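Local coordinates for hypothetical protein PH1948 (PDB 1WY7) that probably acts as an S-adenosylmethionine-dependent RNA methyltransferase, and binds S-adenosyl-L-homocysteine in the crystal, at residues K51-L56 with V113-M118. Numbering follows the deposited sequence.
Sequences KVVADL and VDIVIM
D114 closes the start of a parallel strand pair by offering V52 its carboxylate, apparently in the place where the carbonyl of V113 would be expected in a regular parallel pair. D114 CB lies 3.4 Å from V52 O. CG, anti to its own carbonyl carbon (chi1 -68°), turns back toward V52 N. At the tip D114 OD2 accepts the N-H of V52 at 2.9 Å from V52 N. This bond is nearly straight (170°) and meets OD2 on its anti side, 20° out of the carboxylate plane. V52 O is in turn gripped twice, by the N-H groups of D114 and I115, the former bond more bent. An alanine in place of D114 would probably leave the N-H of V52 without this acceptor and the charge of K51 without a nearby negative one. K51 NZ stays 5.6 Å from D114 OD2, too far for a salt bridge, though the lysine charge may favour the ionised carboxylate of D114; meanwhile K51 CB, CG and CD run past I115 CD1.

Further along, A54 N donates to I115 O and I117 N to A54 O, pairing the strands in parallel. Beta-branched V53, I115, V116 and I117 suit extended strands. On one face V53 CG1 meets I117 CD1 at 3.8 Å, the two side chains crossing at about a right angle, and I117 continues onto L63 and A67 of helix 62-69. On the other face the small A54 leaves room for both methyls of V113, each 3.8 Å from A54 CB, while L56 CD2 reaches V116 CG1 and the selenium of M118, a selenomethionine; F133 and L134 of helix 131-140 cover L56 and M118 respectively. The side chain of D55, whose OD1 is hydrogen-bonded to S64 OG, lies about 5 Å from the bound S-adenosyl-L-homocysteine. Strands 52-56 and 115-118 are thus central neighbours in the 3-2-1-4-5-7-6 sheet of the Rossmann-like class I methyltransferase fold, whose cofactor site lies at their C-terminal ends.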
# COMPACT_ATOMS: atom_id res chain seq x y z
N LYS A 51 13.08 -9.25 -2.38
CA LYS A 51 12.07 -9.73 -1.44
C LYS A 51 10.75 -10.12 -2.09
O LYS A 51 10.40 -9.62 -3.17
CB LYS A 51 11.81 -8.66 -0.38
CG LYS A 51 13.05 -8.16 0.32
CD LYS A 51 13.59 -9.18 1.31
CE LYS A 51 14.82 -8.63 2.02
NZ LYS A 51 15.07 -9.31 3.32
N VAL A 52 10.01 -11.01 -1.43
CA VAL A 52 8.69 -11.41 -1.91
C VAL A 52 7.76 -10.41 -1.23
O VAL A 52 7.64 -10.40 -0.01
CB VAL A 52 8.34 -12.86 -1.47
CG1 VAL A 52 6.93 -13.21 -1.94
CG2 VAL A 52 9.33 -13.83 -2.07
N VAL A 53 7.13 -9.56 -2.03
CA VAL A 53 6.26 -8.52 -1.49
C VAL A 53 4.78 -8.68 -1.77
O VAL A 53 4.38 -9.01 -2.89
CB VAL A 53 6.68 -7.12 -2.03
CG1 VAL A 53 5.77 -6.04 -1.42
CG2 VAL A 53 8.14 -6.85 -1.71
N ALA A 54 3.96 -8.43 -0.75
CA ALA A 54 2.52 -8.48 -0.91
C ALA A 54 2.02 -7.05 -0.88
O ALA A 54 2.38 -6.27 0.02
CB ALA A 54 1.88 -9.31 0.22
N ASP A 55 1.21 -6.69 -1.87
CA ASP A 55 0.63 -5.35 -1.96
C ASP A 55 -0.87 -5.53 -1.66
O ASP A 55 -1.64 -5.94 -2.53
CB ASP A 55 0.84 -4.80 -3.38
CG ASP A 55 0.30 -3.40 -3.57
OD1 ASP A 55 0.43 -2.86 -4.71
OD2 ASP A 55 -0.25 -2.83 -2.60
N LEU A 56 -1.27 -5.24 -0.42
CA LEU A 56 -2.66 -5.40 -0.01
C LEU A 56 -3.49 -4.20 -0.44
O LEU A 56 -3.15 -3.05 -0.13
CB LEU A 56 -2.73 -5.62 1.51
CG LEU A 56 -2.52 -7.06 2.01
CD1 LEU A 56 -1.53 -7.81 1.16
CD2 LEU A 56 -2.08 -7.04 3.47
N VAL A 113 4.71 -13.93 3.12
CA VAL A 113 5.61 -13.15 2.28
C VAL A 113 6.71 -12.53 3.15
O VAL A 113 6.67 -12.64 4.38
CB VAL A 113 4.85 -12.00 1.59
CG1 VAL A 113 3.72 -12.55 0.73
CG2 VAL A 113 4.31 -11.04 2.63
N ASP A 114 7.68 -11.88 2.51
CA ASP A 114 8.77 -11.22 3.24
C ASP A 114 8.35 -9.84 3.73
O ASP A 114 8.64 -9.44 4.86
CB ASP A 114 10.01 -11.03 2.36
CG ASP A 114 10.70 -12.34 2.00
OD1 ASP A 114 10.83 -13.21 2.89
OD2 ASP A 114 11.13 -12.48 0.83
N ILE A 115 7.66 -9.10 2.86
CA ILE A 115 7.24 -7.74 3.18
C ILE A 115 5.83 -7.41 2.70
O ILE A 115 5.37 -7.90 1.68
CB ILE A 115 8.22 -6.67 2.54
CG1 ILE A 115 9.50 -6.51 3.36
CG2 ILE A 115 7.56 -5.30 2.47
CD1 ILE A 115 10.50 -7.57 3.14
N VAL A 116 5.14 -6.57 3.46
CA VAL A 116 3.83 -6.11 3.06
C VAL A 116 3.92 -4.59 2.86
O VAL A 116 4.50 -3.89 3.69
CB VAL A 116 2.73 -6.36 4.12
CG1 VAL A 116 1.50 -5.58 3.73
CG2 VAL A 116 2.40 -7.85 4.26
N ILE A 117 3.35 -4.10 1.77
CA ILE A 117 3.27 -2.67 1.53
C ILE A 117 1.80 -2.46 1.22
O ILE A 117 1.18 -3.30 0.57
CB ILE A 117 4.14 -2.21 0.35
CG1 ILE A 117 3.69 -2.89 -0.95
CG2 ILE A 117 5.60 -2.50 0.66
CD1 ILE A 117 4.56 -2.53 -2.17
N MSE A 118 1.22 -1.37 1.71
CA MSE A 118 -0.18 -1.12 1.45
C MSE A 118 -0.65 0.30 1.71
O MSE A 118 -0.12 1.00 2.57
CB MSE A 118 -1.05 -2.11 2.27
CG MSE A 118 -0.87 -2.06 3.80
SE MSE A 118 -1.90 -3.29 4.67
CE MSE A 118 -1.72 -2.76 6.33